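Local coordinates for protein dual function macrocyclase-peptidase POPB (Galerina marginata, PDB 5N4B) that cleaves peptide bonds after proline and macrocyclises a 25-residue peptide in the biosynthesis of amanitin toxins, at residues A[169-174]-A[195-200]; A[214-219]-A[235-240]. The protein carries 1 engineered substitution. One frame throughout, in Å; residues are numbered along the deposited sequence.

Contact 1 (A[169-174]-A[195-200])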
ATOM      1  N   TYR A 169       1.580   5.138 -17.164  1.00 15.20           N
ATOM      2  CA  TYR A 169       1.394   6.449 -16.565  1.00 15.45           C
ATOM      3  C   TYR A 169      -0.103   6.741 -16.486  1.00 16.02           C
ATOM      4  O   TYR A 169      -0.925   6.089 -17.128  1.00 19.36           O
ATOM      5  CB  TYR A 169       2.074   7.574 -17.402  1.00 16.56           C
ATOM      6  CG  TYR A 169       3.567   7.315 -17.560  1.00 17.55           C
ATOM      7  CD1 TYR A 169       4.482   7.775 -16.635  1.00 17.10           C
ATOM      8  CD2 TYR A 169       4.027   6.570 -18.610  1.00 18.84           C
ATOM      9  CE1 TYR A 169       5.836   7.484 -16.751  1.00 15.96           C
ATOM     10  CE2 TYR A 169       5.399   6.312 -18.769  1.00 18.24           C
ATOM     11  CZ  TYR A 169       6.276   6.753 -17.812  1.00 18.02           C
ATOM     12  OH  TYR A 169       7.631   6.451 -17.962  1.00 22.30           O
ATOM     13  N   SER A 170      -0.457   7.743 -15.721  1.00 14.68           N
ATOM     14  CA  SER A 170      -1.823   8.227 -15.643  1.00 13.83           C
ATOM     15  C   SER A 170      -1.955   9.582 -16.316  1.00 15.06           C
ATOM     16  O   SER A 170      -0.972  10.278 -16.583  1.00 15.73           O
ATOM     17  CB  SER A 170      -2.289   8.368 -14.192  1.00 15.71           C
ATOM     18  OG  SER A 170      -2.184   7.120 -13.517  1.00 17.78           O
ATOM     19  N   THR A 171      -3.190   9.962 -16.610  1.00 14.29           N
ATOM     20  CA  THR A 171      -3.538  11.238 -17.224  1.00 12.94           C
ATOM     21  C   THR A 171      -4.519  11.944 -16.311  1.00 14.22           C
ATOM     22  O   THR A 171      -5.498  11.343 -15.840  1.00 13.92           O
ATOM     23  CB  THR A 171      -4.154  11.039 -18.622  1.00 15.11           C
ATOM     24  OG1 THR A 171      -3.211  10.287 -19.408  1.00 19.62           O
ATOM     25  CG2 THR A 171      -4.484  12.336 -19.251  1.00 16.81           C
ATOM     26  N   ILE A 172      -4.246  13.208 -16.022  1.00 12.85           N
ATOM     27  CA  ILE A 172      -5.102  14.002 -15.143  1.00 12.46           C
ATOM     28  C   ILE A 172      -6.024  14.823 -16.014  1.00 14.79           C
ATOM     29  O   ILE A 172      -5.586  15.524 -16.946  1.00 15.39           O
ATOM     30  CB  ILE A 172      -4.303  14.907 -14.202  1.00 12.85           C
ATOM     31  CG1 ILE A 172      -3.320  14.091 -13.359  1.00 12.09           C
ATOM     32  CG2 ILE A 172      -5.285  15.656 -13.314  1.00 13.70           C
ATOM     33  CD1 ILE A 172      -2.333  15.003 -12.591  1.00 12.61           C
ATOM     34  N   TYR A 173      -7.311  14.741 -15.696  1.00 12.84           N
ATOM     35  CA  TYR A 173      -8.386  15.515 -16.287  1.00 13.65           C
ATOM     36  C   TYR A 173      -8.989  16.415 -15.216  1.00 12.16           C
ATOM     37  O   TYR A 173      -8.760  16.222 -14.014  1.00 12.80           O
ATOM     38  CB  TYR A 173      -9.486  14.598 -16.899  1.00 14.79           C
ATOM     39  CG  TYR A 173      -8.946  13.730 -17.992  1.00 15.26           C
ATOM     40  CD1 TYR A 173      -8.810  14.222 -19.274  1.00 16.92           C
ATOM     41  CD2 TYR A 173      -8.519  12.446 -17.733  1.00 15.76           C
ATOM     42  CE1 TYR A 173      -8.304  13.431 -20.258  1.00 17.07           C
ATOM     43  CE2 TYR A 173      -7.995  11.646 -18.730  1.00 18.84           C
ATOM     44  CZ  TYR A 173      -7.900  12.158 -20.000  1.00 18.99           C
ATOM     45  OH  TYR A 173      -7.338  11.368 -21.000  1.00 23.90           O
ATOM     46  N   VAL A 174      -9.724  17.442 -15.664  1.00 14.17           N
ATOM     47  CA  VAL A 174     -10.338  18.403 -14.775  1.00 13.49           C
ATOM     48  C   VAL A 174     -11.764  18.645 -15.234  1.00 16.59           C
ATOM     49  O   VAL A 174     -12.026  18.860 -16.433  1.00 16.78           O
ATOM     50  CB  VAL A 174      -9.580  19.739 -14.734  1.00 17.65           C
ATOM     51  CG1 VAL A 174     -10.211  20.722 -13.699  1.00 21.33           C
ATOM     52  CG2 VAL A 174      -8.094  19.517 -14.481  1.00 17.10           C
ATOM     53  N   SER A 195     -11.046  20.648 -21.680  1.00 23.17           N
ATOM     54  CA  SER A 195     -10.168  19.968 -22.623  1.00 25.88           C
ATOM     55  C   SER A 195      -8.794  19.670 -22.039  1.00 24.76           C
ATOM     56  O   SER A 195      -8.009  18.954 -22.682  1.00 28.25           O
ATOM     57  CB  SER A 195     -10.002  20.787 -23.903  1.00 27.49           C
ATOM     58  OG  SER A 195      -9.438  22.015 -23.534  1.00 33.28           O
ATOM     59  N   ASP A 196      -8.502  20.172 -20.829  1.00 22.91           N
ATOM     60  CA  ASP A 196      -7.217  19.922 -20.175  1.00 22.21           C
ATOM     61  C   ASP A 196      -6.911  18.431 -20.168  1.00 21.38           C
ATOM     62  O   ASP A 196      -7.749  17.633 -19.768  1.00 21.35           O
ATOM     63  CB  ASP A 196      -7.286  20.368 -18.722  1.00 20.83           C
ATOM     64  CG  ASP A 196      -7.582  21.858 -18.545  1.00 23.81           C
ATOM     65  OD1 ASP A 196      -8.393  22.417 -19.311  1.00 26.01           O
ATOM     66  OD2 ASP A 196      -7.033  22.462 -17.584  1.00 22.95           O
ATOM     67  N   GLU A 197      -5.696  18.054 -20.549  1.00 19.20           N
ATOM     68  CA  GLU A 197      -5.265  16.666 -20.505  1.00 18.76           C
ATOM     69  C   GLU A 197      -3.805  16.642 -20.075  1.00 20.37           C
ATOM     70  O   GLU A 197      -2.911  16.994 -20.844  1.00 21.59           O
ATOM     71  CB  GLU A 197      -5.463  15.997 -21.863  1.00 20.94           C
ATOM     72  CG  GLU A 197      -5.046  14.545 -21.856  1.00 21.46           C
ATOM     73  CD  GLU A 197      -5.466  13.807 -23.118  1.00 40.56           C
ATOM     74  OE1 GLU A 197      -5.013  14.228 -24.207  1.00 42.36           O
ATOM     75  OE2 GLU A 197      -6.298  12.867 -23.020  1.00 34.86           O
ATOM     76  N   VAL A 198      -3.559  16.253 -18.843  1.00 16.92           N
ATOM     77  CA  VAL A 198      -2.241  16.348 -18.243  1.00 17.10           C
ATOM     78  C   VAL A 198      -1.632  14.940 -18.204  1.00 16.00           C
ATOM     79  O   VAL A 198      -1.929  14.141 -17.306  1.00 14.95           O
ATOM     80  CB  VAL A 198      -2.341  17.002 -16.862  1.00 15.23           C
ATOM     81  CG1 VAL A 198      -1.008  17.063 -16.193  1.00 18.29           C
ATOM     82  CG2 VAL A 198      -2.938  18.391 -16.988  1.00 18.10           C
ATOM     83  N   LYS A 199      -0.816  14.609 -19.185  1.00 17.36           N
ATOM     84  CA  LYS A 199      -0.279  13.272 -19.384  1.00 16.64           C
ATOM     85  C   LYS A 199       1.014  13.073 -18.599  1.00 15.91           C
ATOM     86  O   LYS A 199       1.661  14.017 -18.105  1.00 17.01           O
ATOM     87  CB  LYS A 199      -0.010  13.046 -20.873  1.00 17.97           C
ATOM     88  CG  LYS A 199      -1.329  12.978 -21.675  1.00 21.04           C
ATOM     89  CD  LYS A 199      -1.085  12.764 -23.168  1.00 28.34           C
ATOM     90  CE  LYS A 199      -0.417  11.413 -23.458  1.00 40.53           C
ATOM     91  NZ  LYS A 199      -1.228  10.194 -23.187  1.00 51.34           N
ATOM     92  N   TRP A 200       1.388  11.798 -18.479  1.00 15.62           N
ATOM     93  CA  TRP A 200       2.695  11.366 -17.991  1.00 16.49           C
ATOM     94  C   TRP A 200       2.844  11.497 -16.485  1.00 15.13           C
ATOM     95  O   TRP A 200       3.938  11.549 -15.954  1.00 15.60           O
ATOM     96  CB  TRP A 200       3.856  12.068 -18.743  1.00 16.67           C
ATOM     97  CG  TRP A 200       3.679  11.944 -20.231  1.00 17.51           C
ATOM     98  CD1 TRP A 200       3.338  12.938 -21.099  1.00 21.17           C
ATOM     99  CD2 TRP A 200       3.789  10.763 -20.998  1.00 18.81           C
ATOM    100  NE1 TRP A 200       3.223  12.439 -22.358  1.00 22.19           N
ATOM    101  CE2 TRP A 200       3.482  11.101 -22.330  1.00 20.52           C
ATOM    102  CE3 TRP A 200       4.117   9.439 -20.695  1.00 25.19           C
ATOM    103  CZ2 TRP A 200       3.534  10.168 -23.372  1.00 24.24           C
ATOM    104  CZ3 TRP A 200       4.128   8.514 -21.718  1.00 26.32           C
ATOM    105  CH2 TRP A 200       3.844   8.893 -23.049  1.00 27.79           C
TER
HETATM  106  O   HOH W   1      -0.257   9.685 -19.763  1.00 16.97           O
HETATM  107  O   HOH W   2      -3.900  10.039 -22.231  1.00 37.66           O
HETATM  108  O   HOH W   3      -9.966  17.591 -18.499  1.00 11.89           O
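Segments 169-174 and 195-200 join the third strand of a four-stranded antiparallel beta-propeller blade to its fourth, outermost strand. I172 and V198 form the antiparallel hydrogen-bonded pair. I172 N donates to V198 O at 2.8 Å, almost straight (170°) although the donor stands above the carbonyl plane; V198 N returns the bond to I172 O at 2.9 Å, this time in the carbonyl plane. Besides that one N-H bond, V198 O takes a weak supplementary CA-H...O contact from T171 CA at 3.3 Å.

Y173 and E197 run alongside each other, pointing the same way. E197 CG is anti to the backbone N (chi1 -179°) and the chain stays extended beyond it, which carries OE2 to Y173 OH; the phenol donates to the anti lone pair of OE2 at 2.7 Å. The same extended chain lays E197 CG against T171 CG2 at 3.5 Å.

Near 200 the chain turns a corner and the partnership becomes aromatic. The indole edge of W200 approaches one face of Y169 in an offset edge-to-face pair, planes 68° apart, with W200 CE3 lying 3.5 Å from Y169 CD2. K202 adds a cation-pi contact to the Y169 ring.

Waters complete the seam. T171 OG1 holds two of them, one accepting from W200 N, the other from K199 NZ, whose chain bends at its last two torsions. Further out, I172 packs on F215 and V198 on Y217 of the next blade, while S170, hydrogen-bonded through OG to S163, has its side chain about 4 Å from that of the charge-relay H699. At the far end of the strand pair a third water bridges V174 N, from which it accepts, and D196 O at 2.6 Å.

Contact 2 (A[214-219]-A[235-240]); sequences GFLYQR and AMMCYH
F215 (chi1 53°), Y217 (71°) and R219 (59°) all place CG in the crowded position between the backbone N and the carbonyl carbon; for the two rings this leans their ends over strand 236-240. H240, with CG anti to its backbone N, sends CB over one face of the F215 ring, a CH-pi contact 4.3 Å from the centroid, while the imidazole lies obliquely beside that ring. Y217 rests on C238, its CZ 3.6 Å from C238 CB. R219 CG and CD run past C238 SG, CG at 3.7 Å from it. On the other face, M237 bends so that SD sits 3.6 Å from Y217 O and also meets L216 CB.

Six backbone hydrogen bonds join these central strands of the blade, two each at F215-H240, Y217-C238 and R219-M236. H240 N to F215 O is the straightest at the hydrogen; M236 N meets R219 O nearly along the C=O axis.

The buried polar ends are satisfied from outside: Y217 OH by D249 and Q246, and H240 by D249 at ND1 and D196 at NE2. With both ring nitrogens bonded to carboxylates, H240 is fixed in rotation and is plausibly stabilised in its protonated, cationic form.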
ATOM      1  N   GLY A 214      -4.736  26.206 -10.223  1.00 16.55           N
ATOM      2  CA  GLY A 214      -4.004  25.119 -10.845  1.00 14.31           C
ATOM      3  C   GLY A 214      -3.486  24.189  -9.772  1.00 14.26           C
ATOM      4  O   GLY A 214      -3.692  24.406  -8.575  1.00 13.44           O
ATOM      5  N   PHE A 215      -2.737  23.198 -10.226  1.00 13.92           N
ATOM      6  CA  PHE A 215      -2.198  22.202  -9.332  1.00 12.18           C
ATOM      7  C   PHE A 215      -0.836  21.714  -9.754  1.00 12.85           C
ATOM      8  O   PHE A 215      -0.463  21.725 -10.926  1.00 13.64           O
ATOM      9  CB  PHE A 215      -3.148  20.994  -9.188  1.00 12.93           C
ATOM     10  CG  PHE A 215      -3.561  20.369 -10.486  1.00 12.81           C
ATOM     11  CD1 PHE A 215      -2.736  19.452 -11.115  1.00 14.29           C
ATOM     12  CD2 PHE A 215      -4.771  20.684 -11.072  1.00 13.80           C
ATOM     13  CE1 PHE A 215      -3.112  18.872 -12.341  1.00 16.12           C
ATOM     14  CE2 PHE A 215      -5.125  20.113 -12.286  1.00 15.76           C
ATOM     15  CZ  PHE A 215      -4.281  19.232 -12.912  1.00 14.99           C
ATOM     16  N   LEU A 216      -0.091  21.305  -8.761  1.00 12.32           N
ATOM     17  CA  LEU A 216       1.207  20.684  -8.969  1.00 13.10           C
ATOM     18  C   LEU A 216       1.043  19.181  -9.077  1.00 13.09           C
ATOM     19  O   LEU A 216       0.205  18.577  -8.393  1.00 13.35           O
ATOM     20  CB  LEU A 216       2.186  20.998  -7.827  1.00 14.01           C
ATOM     21  CG  LEU A 216       2.546  22.491  -7.760  1.00 17.55           C
ATOM     22  CD1 LEU A 216       1.775  23.175  -6.688  1.00 18.94           C
ATOM     23  CD2 LEU A 216       3.961  22.702  -7.628  1.00 24.16           C
ATOM     24  N   TYR A 217       1.884  18.572  -9.900  1.00 13.49           N
ATOM     25  CA  TYR A 217       1.887  17.143 -10.191  1.00 11.59           C
ATOM     26  C   TYR A 217       3.260  16.762 -10.737  1.00 13.39           C
ATOM     27  O   TYR A 217       3.926  17.561 -11.400  1.00 13.28           O
ATOM     28  CB  TYR A 217       0.788  16.807 -11.204  1.00 12.87           C
ATOM     29  CG  TYR A 217       1.076  17.315 -12.589  1.00 13.32           C
ATOM     30  CD1 TYR A 217       0.897  18.660 -12.935  1.00 14.99           C
ATOM     31  CD2 TYR A 217       1.630  16.480 -13.515  1.00 14.83           C
ATOM     32  CE1 TYR A 217       1.231  19.117 -14.184  1.00 14.26           C
ATOM     33  CE2 TYR A 217       1.986  16.939 -14.771  1.00 15.31           C
ATOM     34  CZ  TYR A 217       1.807  18.259 -15.093  1.00 15.03           C
ATOM     35  OH  TYR A 217       2.188  18.724 -16.358  1.00 17.40           O
ATOM     36  N   GLN A 218       3.666  15.523 -10.470  1.00 12.67           N
ATOM     37  CA  GLN A 218       4.919  14.994 -10.990  1.00 12.59           C
ATOM     38  C   GLN A 218       4.671  14.298 -12.318  1.00 13.64           C
ATOM     39  O   GLN A 218       3.758  13.473 -12.450  1.00 15.41           O
ATOM     40  CB  GLN A 218       5.560  14.031 -10.018  1.00 11.68           C
ATOM     41  CG  GLN A 218       6.870  13.454 -10.578  1.00 12.91           C
ATOM     42  CD  GLN A 218       7.620  12.739  -9.507  1.00 14.40           C
ATOM     43  OE1 GLN A 218       8.634  13.227  -9.033  1.00 14.43           O
ATOM     44  NE2 GLN A 218       7.098  11.606  -9.049  1.00 15.10           N
ATOM     45  N   ARG A 219       5.492  14.608 -13.294  1.00 14.37           N
ATOM     46  CA  ARG A 219       5.406  13.880 -14.541  1.00 17.70           C
ATOM     47  C   ARG A 219       6.779  13.490 -15.067  1.00 17.23           C
ATOM     48  O   ARG A 219       7.825  13.909 -14.574  1.00 19.11           O
ATOM     49  CB  ARG A 219       4.665  14.632 -15.608  1.00 20.87           C
ATOM     50  CG  ARG A 219       5.357  15.936 -15.867  1.00 20.10           C
ATOM     51  CD  ARG A 219       5.091  16.429 -17.239  1.00 25.35           C
ATOM     52  NE  ARG A 219       5.616  15.563 -18.294  1.00 23.84           N
ATOM     53  CZ  ARG A 219       5.502  15.859 -19.573  1.00 26.96           C
ATOM     54  NH1 ARG A 219       4.889  16.985 -19.936  1.00 29.47           N
ATOM     55  NH2 ARG A 219       6.001  15.024 -20.457  1.00 22.00           N
ATOM     56  N   ALA A 235      12.175  12.734 -13.634  1.00 16.77           N
ATOM     57  CA  ALA A 235      10.927  13.313 -13.137  1.00 15.99           C
ATOM     58  C   ALA A 235      11.007  14.823 -13.053  1.00 17.19           C
ATOM     59  O   ALA A 235      12.068  15.426 -12.795  1.00 18.26           O
ATOM     60  CB  ALA A 235      10.607  12.781 -11.748  1.00 17.11           C
ATOM     61  N   MET A 236       9.860  15.435 -13.240  1.00 16.74           N
ATOM     62  CA  MET A 236       9.692  16.879 -13.181  1.00 18.10           C
ATOM     63  C   MET A 236       8.499  17.171 -12.291  1.00 15.91           C
ATOM     64  O   MET A 236       7.409  16.622 -12.498  1.00 17.87           O
ATOM     65  CB  MET A 236       9.372  17.468 -14.577  1.00 21.68           C
ATOM     66  CG  MET A 236      10.463  17.272 -15.591  1.00 23.73           C
ATOM     67  SD  MET A 236       9.884  17.434 -17.284  1.00 27.04           S
ATOM     68  CE  MET A 236       9.320  15.750 -17.537  1.00 25.31           C
ATOM     69  N   MET A 237       8.661  18.071 -11.337  1.00 15.77           N
ATOM     70  CA  MET A 237       7.511  18.627 -10.640  1.00 14.11           C
ATOM     71  C   MET A 237       7.005  19.815 -11.450  1.00 16.85           C
ATOM     72  O   MET A 237       7.753  20.754 -11.735  1.00 17.99           O
ATOM     73  CB  MET A 237       7.871  19.034  -9.210  1.00 15.57           C
ATOM     74  CG  MET A 237       6.724  19.609  -8.419  1.00 16.31           C
ATOM     75  SD  MET A 237       5.298  18.553  -8.213  1.00 16.93           S
ATOM     76  CE  MET A 237       6.044  17.216  -7.303  1.00 14.27           C
ATOM     77  N   CYS A 238       5.745  19.770 -11.822  1.00 15.63           N
ATOM     78  CA  CYS A 238       5.158  20.708 -12.748  1.00 15.81           C
ATOM     79  C   CYS A 238       3.909  21.323 -12.156  1.00 13.70           C
ATOM     80  O   CYS A 238       3.345  20.815 -11.162  1.00 15.35           O
ATOM     81  CB  CYS A 238       4.771  20.015 -14.054  1.00 16.45           C
ATOM     82  SG  CYS A 238       6.192  19.430 -14.998  1.00 20.76           S
ATOM     83  N   TYR A 239       3.491  22.424 -12.774  1.00 17.02           N
ATOM     84  CA  TYR A 239       2.273  23.134 -12.416  1.00 16.09           C
ATOM     85  C   TYR A 239       1.386  23.285 -13.635  1.00 17.62           C
ATOM     86  O   TYR A 239       1.848  23.743 -14.687  1.00 18.78           O
ATOM     87  CB  TYR A 239       2.612  24.506 -11.821  1.00 16.85           C
ATOM     88  CG  TYR A 239       1.439  25.354 -11.525  1.00 16.49           C
ATOM     89  CD1 TYR A 239       0.644  25.191 -10.388  1.00 17.95           C
ATOM     90  CD2 TYR A 239       1.125  26.364 -12.429  1.00 19.85           C
ATOM     91  CE1 TYR A 239      -0.464  26.072 -10.199  1.00 20.41           C
ATOM     92  CE2 TYR A 239       0.062  27.174 -12.252  1.00 27.30           C
ATOM     93  CZ  TYR A 239      -0.701  27.046 -11.167  1.00 20.96           C
ATOM     94  OH  TYR A 239      -1.757  27.959 -11.119  1.00 28.25           O
ATOM     95  N   HIS A 240       0.131  22.863 -13.504  1.00 15.09           N
ATOM     96  CA  HIS A 240      -0.884  22.978 -14.537  1.00 14.58           C
ATOM     97  C   HIS A 240      -1.924  24.014 -14.144  1.00 16.60           C
ATOM     98  O   HIS A 240      -2.536  23.903 -13.075  1.00 16.16           O
ATOM     99  CB  HIS A 240      -1.590  21.638 -14.738  1.00 14.82           C
ATOM    100  CG  HIS A 240      -2.676  21.727 -15.742  1.00 16.05           C
ATOM    101  ND1 HIS A 240      -2.411  21.978 -17.065  1.00 17.54           N
ATOM    102  CD2 HIS A 240      -4.017  21.756 -15.621  1.00 17.42           C
ATOM    103  CE1 HIS A 240      -3.546  22.079 -17.738  1.00 19.09           C
ATOM    104  NE2 HIS A 240      -4.543  21.942 -16.884  1.00 19.09           N
TER

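In the fold
Going from the N terminus, strand 170-176 pairs with strand 198-201 in contact 1, closing a 20-residue connection that includes helix 183-188 and completing one blade. The chain then passes through strand 207-208, and contact 2 closes a hairpin-like 15-residue loop between the two central strands of the following blade. The contacts therefore stand in series, neither nesting nor crossing, and the centres of contacts 1 and 2 are about 11 Å apart. The blades also meet directly: besides the D196-H240 bond that bridges them, V198 packs on H240, and W200 O lies against R219 CB. Beyond contact 2, L216, Q218 and M237 touch strand 262-267 of the next blade.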